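Local structure of Bd3459 (Bdellovibrio bacteriovorus, 5CEC) at residues L139-N144 with R214-V219; K154-G159 with N252-D257; I201-S206 with L427-Y432; K365-S370 with I378-L383. The protein acts as a predatory endopeptidase, probably on peptidoglycan, belongs to the serine D-Ala-D-Ala carboxypeptidase S13 family, and is bound by the ankyrin-repeat immunity protein Bd3460. The protein carries 1 engineered substitution. All blocks are in the same frame, centred on the assembly; numbering follows the deposited sequence.

Contact 1: residues L139-N144 with R214-V219; sequences LTFDEN and RTISFV
Asp142 OD1 is gripped by two backbone N-H groups. Asn144 N meets it at 3.0 Å from above the carboxylate plane, closing an Asx turn, and Gly110 N supplies the second bond. The turn follows the last paired residue of strand 135-141, which runs parallel to strand 212-218. Leu139 N points almost straight at Thr215 O (2.8 Å), nearly along its C=O axis, and Leu139 O receives Ser217 N. Phe141 repeats the pattern around Phe218, with a weak bond from Phe141 N to Ser217 O (3.3 Å) and a good one from Val219 N to Phe141 O (2.9 Å).

Phe141 CG sits between the backbone N and carbonyl carbon (chi1 65°), so the ring leans across the neighbouring strand and takes Phe218 CA over one face, 4.1 Å from the Phe141 centroid. The two rings are oblique, their planes at 50°, and the Phe218 ring presents its edge to the Asp142-Glu143 peptide. On the other side of the sheet Val219 CG2 touches Thr140 CB at 3.7 Å, while Thr140 OG1 bonds to His107. Helix 167-182 packs on both phenylalanines. With two N-H donors on one oxygen, the Asp142 carboxylate is probably favoured in its ionised form.

Contact 2: residues K154-G159 with N252-D257; sequences KPMIGG and NNYIAD. With SO4 (sulfate ion), chain H.
Two hydrogen bonds join the loop to the helix start, and Asn253 makes both. Its backbone N gives a nearly straight bond to Ile157 O (2.8 Å, 167°), in the carbonyl plane on a lone pair. Its ND2 reaches Gly159 O at 2.9 Å; the acceptor lies in the amide plane of Asn253, although the donor stands above the carbonyl plane. With ND2 engaged, the rotation of the amide is fixed and OD1 is turned to accept from Lys73 NZ.

The helix start is capped: Asn252, with CG anti to the backbone N, bends OD1 back to accept from Ile255 N at 2.9 Å, while its ND2 bonds to Gln250 and Ala151.

Packing adds to these bonds, with Ile157 CG1 4.0 Å from Asn252 ND2 and the side chains crossing at about a right angle. Met156, bent at its last torsion, brings CE to 3.6 Å from Tyr254 CD1, while SD lies obliquely to the ring, 5.2 Å from the Tyr254 centroid, a Met-aromatic contact.

Away from the helix, the extended Lys154 donates from NZ to sulfate O2 (3.0 Å), an ion probably from the crystallisation liquor. That ion also binds Leu76 N and Asp77 N of Bd3460, whose Asn75 accepts from Lys154.

Ser251-Asn252-Asn253 at a helix start, with the Asn253 amide on Lys73 of the SxxK pattern, is consistent with the SxN motif of penicillin-binding-protein active sites.

Contact 3: residues I201-S206 with L427-Y432; sequences IGVQMS and LPFDKY
From CB, which points at segment 427-432, Ile201 sends CG1 into the position between its backbone N and carbonyl carbon (chi1 68°). CG1 comes to 4.1 Å from Leu427 CD1. Beyond it the chain runs on extended, and the terminal CD1 makes the main contact, 3.7 Å from Leu427 CD1 and equally near Phe429 O. The methyl thus fits into the corner formed by a leucine branch and the backbone, with Asp430 CA a little farther off. The two aliphatic side chains cross obliquely.

Val203 uses both branches. CG1, anti to the backbone N, approaches Phe429 CE1 at 3.9 Å, and CG2 presses against the peptide that joins Asp430 to Lys431, with Asp430 C at 3.4 Å. Helix 188-200 ends just before, in a Schellman motif with Gly202 (phi 81°) as its C-prime residue, and Val203 follows directly, facing segment 427-432. That segment contains an Asx turn, Asp430 OD1 accepting from Tyr432 N and forming a salt bridge with Arg89.

Met205 arrives roughly at right angles to Phe429, its SD 4.1 Å from Phe429 CZ, an oblique Met-aromatic contact. Phe429 also stacks on Phe123 of helix 118-130 and packs on Ala198 of helix 188-200. No direct hydrogen bond crosses between the segments; instead one water donates to Ile201 O (2.8 Å) and accepts from Lys431 N (3.0 Å).

Contact 4: residues K365-S370 with I378-L383; sequences KTLMGS and IYFAVL
Over one face of the Phe380 ring lies the backbone of the neighbouring strand: Gly369 N stands 3.6 Å above the ring plane, offset toward the rim, with Met368 C close by. At the edge, Leu367 CD2 touches CE1 of Phe380 at 3.7 Å. The ring gets there because CG lies between the backbone N and carbonyl carbon (chi1 74°), folding it back across the strand pair. Gly369, which has no side chain and a positive phi of 159°, lets the ring lie flat against its peptide; an aromatic laid over a cross-strand glycine is known as aromatic rescue of glycine. Tyr379, by contrast, turns a ring edge to Gly369 O and sends its hydroxyl to Asp318.

Four backbone bonds hold the strands antiparallel, in two reciprocal pairs. Val382 N meets Leu367 O at 2.8 Å, nearly along the C=O axis (171°), and Leu367 N returns a bond to Val382 O. Phe380 N gives to Gly369 O, also at 2.8 Å, and Gly369 N gives to Phe380 O. Between these pairs Met368 and Ala381 face each other, their CB atoms 3.9 Å apart. Farther along that face, Thr366 CG2 meets Leu383 CD2 at 3.8 Å, while Thr366 OG1 bonds to Leu68 O.

Helix 307-322 packs on the face of Met368, Tyr379 and Ala381, and helix 394-411 on that of Leu367 and Phe380. A hairpin buried between helices, beside the strand that carries Lys357-Thr358-Gly359, is consistent with the central sheet of the penicillin-binding-protein and beta-lactamase fold.

How the contacts relate
Contact 1 lies at an outer edge of the mixed sheet and contact 4 in the antiparallel sheet; their centres are about 44 Å apart, on opposite sides of the chain's centre. Contact 2 lies near the middle, about 9 Å from that centre and about 21 to 25 Å from the centres of the other three. Along the chain, contacts 1, 2 and 3 interleave, each crossing the others, whereas the hairpin of contact 4 is nested inside the span closed by contact 3. Contact 3 joins the loop after helix 394-411 to the loop between helix 188-200 and strand 212-218. The probable active-site residues lie around contacts 2 and 4, away from the sheet of contact 1.

Contact 1: residues L139-N144 with R214-V219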
loop_
_atom_site.group_PDB
_atom_site.type_symbol
_atom_site.label_atom_id
_atom_site.label_comp_id
_atom_site.label_asym_id
_atom_site.label_seq_id
_atom_site.Cartn_x
_atom_site.Cartn_y
_atom_site.Cartn_z
ATOM N N LEU A 139 3.410 -8.833 34.304
ATOM C CA LEU A 139 3.560 -9.081 32.886
ATOM C C LEU A 139 4.978 -8.776 32.478
ATOM O O LEU A 139 5.426 -7.638 32.588
ATOM C CB LEU A 139 2.577 -8.247 32.073
ATOM C CG LEU A 139 2.655 -8.402 30.555
ATOM C CD1 LEU A 139 2.335 -9.838 30.148
ATOM C CD2 LEU A 139 1.734 -7.410 29.849
ATOM N N THR A 140 5.697 -9.770 31.998
ATOM C CA THR A 140 7.059 -9.555 31.508
ATOM C C THR A 140 7.155 -9.989 30.068
ATOM O O THR A 140 6.269 -10.652 29.564
ATOM C CB THR A 140 8.123 -10.250 32.391
ATOM O OG1 THR A 140 7.998 -11.665 32.295
ATOM C CG2 THR A 140 8.010 -9.797 33.824
ATOM N N PHE A 141 8.211 -9.555 29.389
ATOM C CA PHE A 141 8.369 -9.794 27.960
ATOM C C PHE A 141 9.844 -9.757 27.598
ATOM O O PHE A 141 10.631 -9.074 28.267
ATOM C CB PHE A 141 7.592 -8.766 27.133
ATOM C CG PHE A 141 8.109 -7.355 27.295
ATOM C CD1 PHE A 141 7.695 -6.557 28.352
ATOM C CD2 PHE A 141 9.067 -6.853 26.433
ATOM C CE1 PHE A 141 8.217 -5.300 28.532
ATOM C CE2 PHE A 141 9.589 -5.607 26.630
ATOM C CZ PHE A 141 9.167 -4.833 27.667
ATOM N N ASP A 142 10.209 -10.492 26.549
ATOM C CA ASP A 142 11.609 -10.549 26.108
ATOM C C ASP A 142 11.838 -9.684 24.860
ATOM O O ASP A 142 10.970 -8.943 24.388
ATOM C CB ASP A 142 12.091 -12.007 25.932
ATOM C CG ASP A 142 11.505 -12.717 24.740
ATOM O OD1 ASP A 142 10.902 -12.083 23.840
ATOM O OD2 ASP A 142 11.669 -13.964 24.707
ATOM N N GLU A 143 13.069 -9.747 24.374
ATOM C CA GLU A 143 13.536 -8.885 23.308
ATOM C C GLU A 143 13.026 -9.269 21.930
ATOM O O GLU A 143 13.232 -8.544 20.972
ATOM C CB GLU A 143 15.070 -8.780 23.305
ATOM C CG GLU A 143 15.809 -10.054 22.924
ATOM C CD GLU A 143 16.135 -10.987 24.073
ATOM O OE1 GLU A 143 15.360 -11.119 25.058
ATOM O OE2 GLU A 143 17.172 -11.655 23.956
ATOM N N ASN A 144 12.276 -10.367 21.844
ATOM C CA ASN A 144 11.661 -10.735 20.595
ATOM C C ASN A 144 10.194 -10.387 20.534
ATOM O O ASN A 144 9.559 -10.667 19.534
ATOM C CB ASN A 144 11.888 -12.216 20.323
ATOM C CG ASN A 144 13.341 -12.525 20.105
ATOM O OD1 ASN A 144 14.016 -11.816 19.362
ATOM N ND2 ASN A 144 13.815 -13.596 20.720
ATOM N N ARG A 214 -0.834 -5.130 36.738
ATOM C CA ARG A 214 -0.265 -4.338 37.833
ATOM C C ARG A 214 1.154 -3.883 37.533
ATOM O O ARG A 214 1.430 -2.676 37.619
ATOM C CB ARG A 214 -0.306 -5.068 39.176
ATOM C CG ARG A 214 0.119 -4.142 40.326
ATOM C CD ARG A 214 -0.373 -4.571 41.694
ATOM N NE ARG A 214 -1.826 -4.644 41.794
ATOM C CZ ARG A 214 -2.492 -5.274 42.763
ATOM N NH1 ARG A 214 -1.850 -5.924 43.737
ATOM N NH2 ARG A 214 -3.825 -5.267 42.749
ATOM N N THR A 215 2.044 -4.814 37.185
ATOM C CA THR A 215 3.472 -4.529 36.989
ATOM C C THR A 215 3.890 -5.053 35.633
ATOM O O THR A 215 3.514 -6.153 35.252
ATOM C CB THR A 215 4.332 -5.252 38.053
ATOM O OG1 THR A 215 3.890 -4.846 39.341
ATOM C CG2 THR A 215 5.803 -4.915 37.881
ATOM N N ILE A 216 4.674 -4.267 34.912
ATOM C CA ILE A 216 5.174 -4.642 33.591
ATOM C C ILE A 216 6.676 -4.438 33.558
ATOM O O ILE A 216 7.157 -3.349 33.910
ATOM C CB ILE A 216 4.502 -3.815 32.476
ATOM C CG1 ILE A 216 2.984 -3.993 32.550
ATOM C CG2 ILE A 216 5.065 -4.212 31.103
ATOM C CD1 ILE A 216 2.183 -3.095 31.648
ATOM N N SER A 217 7.417 -5.447 33.106
ATOM C CA SER A 217 8.869 -5.310 33.018
ATOM C C SER A 217 9.503 -6.198 31.958
ATOM O O SER A 217 8.923 -7.170 31.540
ATOM C CB SER A 217 9.531 -5.506 34.369
ATOM O OG SER A 217 9.325 -6.782 34.870
ATOM N N PHE A 218 10.673 -5.778 31.496
ATOM C CA PHE A 218 11.456 -6.496 30.497
ATOM C C PHE A 218 12.279 -7.587 31.192
ATOM O O PHE A 218 12.937 -7.329 32.226
ATOM C CB PHE A 218 12.367 -5.482 29.796
ATOM C CG PHE A 218 13.357 -6.082 28.856
ATOM C CD1 PHE A 218 12.944 -6.756 27.739
ATOM C CD2 PHE A 218 14.723 -5.927 29.056
ATOM C CE1 PHE A 218 13.853 -7.307 26.850
ATOM C CE2 PHE A 218 15.636 -6.471 28.173
ATOM C CZ PHE A 218 15.199 -7.170 27.068
ATOM N N VAL A 219 12.207 -8.802 30.644
ATOM C CA VAL A 219 13.063 -9.927 31.056
ATOM C C VAL A 219 13.649 -10.563 29.804
ATOM O O VAL A 219 12.911 -11.129 28.998
ATOM C CB VAL A 219 12.294 -10.994 31.877
ATOM C CG1 VAL A 219 13.211 -12.164 32.220
ATOM C CG2 VAL A 219 11.719 -10.380 33.149
#

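Contact 2: residues K154-G159 with N252-D257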
loop_
_atom_site.group_PDB
_atom_site.type_symbol
_atom_site.label_atom_id
_atom_site.label_comp_id
_atom_site.label_asym_id
_atom_site.label_seq_id
_atom_site.Cartn_x
_atom_site.Cartn_y
_atom_site.Cartn_z
ATOM N N LYS A 154 -1.753 4.566 9.901
ATOM C CA LYS A 154 -1.006 5.760 9.594
ATOM C C LYS A 154 -0.615 6.378 10.919
ATOM O O LYS A 154 -1.441 6.363 11.854
ATOM C CB LYS A 154 -1.882 6.739 8.822
ATOM C CG LYS A 154 -2.386 6.146 7.538
ATOM C CD LYS A 154 -3.140 7.135 6.727
ATOM C CE LYS A 154 -3.510 6.460 5.438
ATOM N NZ LYS A 154 -4.364 7.333 4.624
ATOM N N PRO A 155 0.594 6.912 11.058
ATOM C CA PRO A 155 1.592 7.131 10.008
ATOM C C PRO A 155 2.648 6.042 9.860
ATOM O O PRO A 155 3.630 6.248 9.139
ATOM C CB PRO A 155 2.262 8.422 10.481
ATOM C CG PRO A 155 2.251 8.291 11.958
ATOM C CD PRO A 155 0.966 7.608 12.302
ATOM N N MET A 156 2.496 4.883 10.505
ATOM C CA MET A 156 3.531 3.861 10.415
ATOM C C MET A 156 3.565 3.170 9.061
ATOM O O MET A 156 4.618 2.678 8.645
ATOM C CB MET A 156 3.360 2.806 11.503
ATOM C CG MET A 156 3.458 3.362 12.899
ATOM S SD MET A 156 3.859 2.045 14.073
ATOM C CE MET A 156 5.616 2.045 13.875
ATOM N N ILE A 157 2.431 3.085 8.388
ATOM C CA ILE A 157 2.373 2.468 7.060
ATOM C C ILE A 157 3.427 3.114 6.143
ATOM O O ILE A 157 4.201 2.427 5.464
ATOM C CB ILE A 157 0.962 2.593 6.423
ATOM C CG1 ILE A 157 -0.063 1.713 7.158
ATOM C CG2 ILE A 157 0.989 2.231 4.937
ATOM C CD1 ILE A 157 -1.500 2.107 6.930
ATOM N N GLY A 158 3.463 4.439 6.143
ATOM C CA GLY A 158 4.335 5.168 5.210
ATOM C C GLY A 158 5.522 5.853 5.853
ATOM O O GLY A 158 6.253 6.583 5.173
ATOM N N GLY A 159 5.724 5.633 7.149
ATOM C CA GLY A 159 6.738 6.346 7.909
ATOM C C GLY A 159 8.056 5.634 7.983
ATOM O O GLY A 159 8.252 4.559 7.405
ATOM N N ASN A 252 3.079 -1.405 3.579
ATOM C CA ASN A 252 3.334 -1.189 4.998
ATOM C C ASN A 252 4.838 -1.249 5.317
ATOM O O ASN A 252 5.432 -2.334 5.317
ATOM C CB ASN A 252 2.561 -2.226 5.835
ATOM C CG ASN A 252 2.637 -1.941 7.288
ATOM O OD1 ASN A 252 3.731 -1.701 7.820
ATOM N ND2 ASN A 252 1.494 -1.941 7.941
ATOM N N ASN A 253 5.424 -0.091 5.612
ATOM C CA ASN A 253 6.860 -0.017 5.903
ATOM C C ASN A 253 7.241 -0.786 7.165
ATOM O O ASN A 253 8.325 -1.383 7.213
ATOM C CB ASN A 253 7.297 1.423 6.044
ATOM C CG ASN A 253 7.269 2.168 4.745
ATOM O OD1 ASN A 253 7.041 1.628 3.666
ATOM N ND2 ASN A 253 7.500 3.462 4.854
ATOM N N TYR A 254 6.393 -0.721 8.189
ATOM C CA TYR A 254 6.699 -1.380 9.454
ATOM C C TYR A 254 6.871 -2.870 9.275
ATOM O O TYR A 254 7.864 -3.477 9.780
ATOM C CB TYR A 254 5.613 -1.095 10.535
ATOM C CG TYR A 254 5.843 -1.829 11.823
ATOM C CD1 TYR A 254 6.628 -1.298 12.845
ATOM C CD2 TYR A 254 5.314 -3.104 12.025
ATOM C CE1 TYR A 254 6.860 -1.984 14.015
ATOM C CE2 TYR A 254 5.540 -3.784 13.210
ATOM C CZ TYR A 254 6.311 -3.240 14.206
ATOM O OH TYR A 254 6.574 -3.927 15.352
ATOM N N ILE A 255 5.919 -3.478 8.563
ATOM C CA ILE A 255 6.008 -4.920 8.349
ATOM C C ILE A 255 7.271 -5.249 7.537
ATOM O O ILE A 255 8.016 -6.185 7.857
ATOM C CB ILE A 255 4.763 -5.516 7.665
ATOM C CG1 ILE A 255 3.488 -5.232 8.478
ATOM C CG2 ILE A 255 4.897 -7.013 7.438
ATOM C CD1 ILE A 255 2.201 -5.592 7.758
ATOM N N ALA A 256 7.479 -4.493 6.461
ATOM C CA ALA A 256 8.585 -4.816 5.544
ATOM C C ALA A 256 9.933 -4.664 6.258
ATOM O O ALA A 256 10.827 -5.514 6.094
ATOM C CB ALA A 256 8.534 -3.912 4.326
ATOM N N ASP A 257 10.110 -3.565 6.978
ATOM C CA ASP A 257 11.391 -3.304 7.632
ATOM C C ASP A 257 11.660 -4.336 8.722
ATOM O O ASP A 257 12.775 -4.812 8.868
ATOM C CB ASP A 257 11.465 -1.861 8.165
ATOM C CG ASP A 257 11.585 -0.851 7.061
ATOM O OD1 ASP A 257 12.301 -1.142 6.074
ATOM O OD2 ASP A 257 11.022 0.246 7.196
HETATM S S SO4 H . -7.627 7.667 6.790
HETATM O O1 SO4 H . -8.992 7.060 6.794
HETATM O O2 SO4 H . -7.193 7.986 5.401
HETATM O O3 SO4 H . -7.640 8.888 7.602
HETATM O O4 SO4 H . -6.727 6.654 7.420
#

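Contact 3: residues I201-S206 with L427-Y432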
loop_
_atom_site.group_PDB
_atom_site.type_symbol
_atom_site.label_atom_id
_atom_site.label_comp_id
_atom_site.label_asym_id
_atom_site.label_seq_id
_atom_site.Cartn_x
_atom_site.Cartn_y
_atom_site.Cartn_z
ATOM N N ILE A 201 -14.080 -13.928 8.820
ATOM C CA ILE A 201 -13.130 -15.019 8.585
ATOM C C ILE A 201 -13.289 -16.151 9.608
ATOM O O ILE A 201 -12.414 -16.999 9.730
ATOM C CB ILE A 201 -11.668 -14.515 8.488
ATOM C CG1 ILE A 201 -11.129 -13.990 9.819
ATOM C CG2 ILE A 201 -11.539 -13.436 7.403
ATOM C CD1 ILE A 201 -9.614 -13.856 9.824
ATOM N N GLY A 202 -14.414 -16.177 10.317
ATOM C CA GLY A 202 -14.728 -17.302 11.181
ATOM C C GLY A 202 -14.067 -17.305 12.543
ATOM O O GLY A 202 -13.934 -18.360 13.130
ATOM N N VAL A 203 -13.607 -16.151 13.024
ATOM C CA VAL A 203 -12.942 -16.044 14.310
ATOM C C VAL A 203 -13.871 -15.381 15.331
ATOM O O VAL A 203 -14.437 -14.312 15.070
ATOM C CB VAL A 203 -11.642 -15.216 14.193
ATOM C CG1 VAL A 203 -10.999 -14.967 15.567
ATOM C CG2 VAL A 203 -10.650 -15.898 13.259
ATOM N N GLN A 204 -13.976 -16.015 16.501
ATOM C CA GLN A 204 -14.768 -15.534 17.618
ATOM C C GLN A 204 -13.957 -14.613 18.511
ATOM O O GLN A 204 -12.776 -14.862 18.760
ATOM C CB GLN A 204 -15.258 -16.740 18.420
ATOM C CG GLN A 204 -16.055 -16.459 19.670
ATOM C CD GLN A 204 -16.197 -17.713 20.509
ATOM O OE1 GLN A 204 -16.690 -18.735 20.026
ATOM N NE2 GLN A 204 -15.732 -17.652 21.758
ATOM N N MET A 205 -14.583 -13.536 18.962
ATOM C CA MET A 205 -13.980 -12.579 19.884
ATOM C C MET A 205 -14.971 -12.224 20.985
ATOM O O MET A 205 -16.194 -12.274 20.778
ATOM C CB MET A 205 -13.478 -11.341 19.138
ATOM C CG MET A 205 -12.351 -11.643 18.163
ATOM S SD MET A 205 -11.679 -10.182 17.376
ATOM C CE MET A 205 -10.825 -9.408 18.734
ATOM N N SER A 206 -14.425 -11.814 22.123
ATOM C CA SER A 206 -15.221 -11.441 23.276
ATOM C C SER A 206 -16.011 -10.147 23.002
ATOM O O SER A 206 -15.586 -9.304 22.228
ATOM C CB SER A 206 -14.328 -11.316 24.509
ATOM O OG SER A 206 -13.529 -10.173 24.467
ATOM N N LEU A 427 -6.017 -10.334 8.275
ATOM C CA LEU A 427 -5.888 -9.869 9.649
ATOM C C LEU A 427 -4.604 -10.439 10.235
ATOM O O LEU A 427 -4.003 -11.361 9.658
ATOM C CB LEU A 427 -7.099 -10.338 10.486
ATOM C CG LEU A 427 -8.463 -9.889 9.983
ATOM C CD1 LEU A 427 -9.548 -10.353 10.950
ATOM C CD2 LEU A 427 -8.570 -8.410 9.739
ATOM N N PRO A 428 -4.182 -9.943 11.406
ATOM C CA PRO A 428 -2.956 -10.453 12.007
ATOM C C PRO A 428 -3.085 -11.848 12.585
ATOM O O PRO A 428 -2.079 -12.454 12.929
ATOM C CB PRO A 428 -2.635 -9.433 13.126
ATOM C CG PRO A 428 -3.402 -8.189 12.740
ATOM C CD PRO A 428 -4.655 -8.723 12.092
ATOM N N PHE A 429 -4.317 -12.345 12.665
ATOM C CA PHE A 429 -4.658 -13.632 13.266
ATOM C C PHE A 429 -5.693 -14.308 12.372
ATOM O O PHE A 429 -6.355 -13.635 11.553
ATOM C CB PHE A 429 -5.188 -13.436 14.703
ATOM C CG PHE A 429 -6.317 -12.449 14.799
ATOM C CD1 PHE A 429 -7.629 -12.845 14.606
ATOM C CD2 PHE A 429 -6.067 -11.112 15.092
ATOM C CE1 PHE A 429 -8.642 -11.935 14.669
ATOM C CE2 PHE A 429 -7.095 -10.193 15.172
ATOM C CZ PHE A 429 -8.383 -10.615 14.957
ATOM N N ASP A 430 -5.885 -15.610 12.566
ATOM C CA ASP A 430 -6.965 -16.329 11.891
ATOM C C ASP A 430 -7.552 -17.357 12.852
ATOM O O ASP A 430 -7.265 -17.312 14.037
ATOM C CB ASP A 430 -6.497 -16.899 10.546
ATOM C CG ASP A 430 -5.587 -18.112 10.688
ATOM O OD1 ASP A 430 -5.198 -18.472 11.822
ATOM O OD2 ASP A 430 -5.265 -18.737 9.646
ATOM N N LYS A 431 -8.328 -18.300 12.330
ATOM C CA LYS A 431 -8.991 -19.314 13.169
ATOM C C LYS A 431 -8.039 -20.328 13.827
ATOM O O LYS A 431 -8.475 -21.112 14.659
ATOM C CB LYS A 431 -10.113 -20.002 12.381
ATOM C CG LYS A 431 -9.634 -20.998 11.331
ATOM C CD LYS A 431 -10.791 -21.667 10.589
ATOM C CE LYS A 431 -11.435 -20.748 9.567
ATOM N NZ LYS A 431 -12.611 -21.381 8.910
ATOM N N TYR A 432 -6.739 -20.283 13.500
ATOM C CA TYR A 432 -5.739 -21.111 14.201
ATOM C C TYR A 432 -4.900 -20.341 15.203
ATOM O O TYR A 432 -3.982 -20.893 15.799
ATOM C CB TYR A 432 -4.873 -21.889 13.198
ATOM C CG TYR A 432 -5.706 -22.813 12.344
ATOM C CD1 TYR A 432 -6.122 -24.065 12.824
ATOM C CD2 TYR A 432 -6.124 -22.422 11.075
ATOM C CE1 TYR A 432 -6.915 -24.894 12.047
ATOM C CE2 TYR A 432 -6.898 -23.263 10.284
ATOM C CZ TYR A 432 -7.303 -24.482 10.786
ATOM O OH TYR A 432 -8.073 -25.309 10.013
HETATM O O HOH W 1 -9.699 -17.803 9.675
#

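Contact 4: residues K365-S370 with I378-L383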
loop_
_atom_site.group_PDB
_atom_site.type_symbol
_atom_site.label_atom_id
_atom_site.label_comp_id
_atom_site.label_asym_id
_atom_site.label_seq_id
_atom_site.Cartn_x
_atom_site.Cartn_y
_atom_site.Cartn_z
ATOM N N LYS A 365 8.654 6.707 -9.433
ATOM C CA LYS A 365 7.326 6.102 -9.340
ATOM C C LYS A 365 7.473 4.750 -10.019
ATOM O O LYS A 365 8.015 4.674 -11.140
ATOM C CB LYS A 365 6.256 6.950 -10.036
ATOM C CG LYS A 365 4.836 6.551 -9.672
ATOM C CD LYS A 365 4.422 7.168 -8.325
ATOM C CE LYS A 365 3.024 6.737 -7.888
ATOM N NZ LYS A 365 3.090 5.314 -7.451
ATOM N N THR A 366 7.051 3.686 -9.339
ATOM C CA THR A 366 7.350 2.358 -9.842
ATOM C C THR A 366 6.133 1.440 -9.716
ATOM O O THR A 366 5.213 1.658 -8.927
ATOM C CB THR A 366 8.545 1.789 -9.065
ATOM O OG1 THR A 366 8.207 1.674 -7.686
ATOM C CG2 THR A 366 9.785 2.633 -9.231
ATOM N N LEU A 367 6.179 0.348 -10.477
ATOM C CA LEU A 367 5.154 -0.714 -10.452
ATOM C C LEU A 367 5.787 -1.996 -10.930
ATOM O O LEU A 367 6.519 -1.967 -11.928
ATOM C CB LEU A 367 3.965 -0.356 -11.351
ATOM C CG LEU A 367 2.695 -1.145 -11.157
ATOM C CD1 LEU A 367 2.003 -0.775 -9.858
ATOM C CD2 LEU A 367 1.771 -0.957 -12.320
ATOM N N MET A 368 5.470 -3.114 -10.294
ATOM C CA MET A 368 5.898 -4.405 -10.816
ATOM C C MET A 368 4.840 -5.443 -10.480
ATOM O O MET A 368 4.119 -5.325 -9.479
ATOM C CB MET A 368 7.271 -4.808 -10.290
ATOM C CG MET A 368 7.316 -5.218 -8.836
ATOM S SD MET A 368 8.970 -5.523 -8.164
ATOM C CE MET A 368 9.235 -7.174 -8.724
ATOM N N GLY A 369 4.830 -6.532 -11.239
ATOM C CA GLY A 369 3.854 -7.585 -10.990
ATOM C C GLY A 369 3.668 -8.459 -12.198
ATOM O O GLY A 369 4.591 -8.663 -13.021
ATOM N N SER A 370 2.465 -9.005 -12.283
ATOM C CA SER A 370 2.069 -9.825 -13.396
ATOM C C SER A 370 0.772 -9.324 -13.995
ATOM O O SER A 370 -0.121 -8.797 -13.301
ATOM C CB SER A 370 1.893 -11.279 -12.950
ATOM O OG SER A 370 0.764 -11.424 -12.109
ATOM N N ILE A 378 2.217 -12.677 -17.741
ATOM C CA ILE A 378 3.420 -11.943 -18.122
ATOM C C ILE A 378 3.914 -11.136 -16.927
ATOM O O ILE A 378 3.155 -10.351 -16.337
ATOM C CB ILE A 378 3.175 -11.010 -19.305
ATOM C CG1 ILE A 378 2.539 -11.742 -20.483
ATOM C CG2 ILE A 378 4.470 -10.318 -19.735
ATOM C CD1 ILE A 378 2.096 -10.829 -21.564
ATOM N N TYR A 379 5.194 -11.287 -16.566
ATOM C CA TYR A 379 5.803 -10.435 -15.534
ATOM C C TYR A 379 6.223 -9.097 -16.122
ATOM O O TYR A 379 6.646 -9.015 -17.283
ATOM C CB TYR A 379 7.073 -11.098 -14.955
ATOM C CG TYR A 379 6.853 -12.490 -14.419
ATOM C CD1 TYR A 379 5.891 -12.731 -13.444
ATOM C CD2 TYR A 379 7.596 -13.580 -14.880
ATOM C CE1 TYR A 379 5.672 -13.995 -12.948
ATOM C CE2 TYR A 379 7.386 -14.847 -14.381
ATOM C CZ TYR A 379 6.412 -15.065 -13.433
ATOM O OH TYR A 379 6.182 -16.336 -12.956
ATOM N N PHE A 380 6.100 -8.033 -15.337
ATOM C CA PHE A 380 6.538 -6.727 -15.789
ATOM C C PHE A 380 7.110 -5.918 -14.646
ATOM O O PHE A 380 6.810 -6.169 -13.480
ATOM C CB PHE A 380 5.346 -5.956 -16.415
ATOM C CG PHE A 380 4.357 -5.449 -15.405
ATOM C CD1 PHE A 380 4.549 -4.223 -14.801
ATOM C CD2 PHE A 380 3.279 -6.235 -14.993
ATOM C CE1 PHE A 380 3.672 -3.778 -13.827
ATOM C CE2 PHE A 380 2.428 -5.800 -14.015
ATOM C CZ PHE A 380 2.622 -4.575 -13.443
ATOM N N ALA A 381 7.903 -4.925 -15.014
ATOM C CA ALA A 381 8.341 -3.883 -14.083
ATOM C C ALA A 381 8.514 -2.587 -14.831
ATOM O O ALA A 381 9.049 -2.570 -15.952
ATOM C CB ALA A 381 9.592 -4.254 -13.334
ATOM N N VAL A 382 8.011 -1.509 -14.225
ATOM C CA VAL A 382 8.127 -0.160 -14.803
ATOM C C VAL A 382 8.752 0.757 -13.769
ATOM O O VAL A 382 8.215 0.889 -12.662
ATOM C CB VAL A 382 6.753 0.434 -15.219
ATOM C CG1 VAL A 382 6.942 1.718 -16.009
ATOM C CG2 VAL A 382 5.920 -0.564 -16.002
ATOM N N LEU A 383 9.891 1.352 -14.141
ATOM C CA LEU A 383 10.653 2.214 -13.250
ATOM C C LEU A 383 10.643 3.600 -13.876
ATOM O O LEU A 383 11.277 3.808 -14.904
ATOM C CB LEU A 383 12.074 1.703 -13.050
ATOM C CG LEU A 383 12.192 0.241 -12.614
ATOM C CD1 LEU A 383 13.659 -0.151 -12.524
ATOM C CD2 LEU A 383 11.498 -0.033 -11.313
#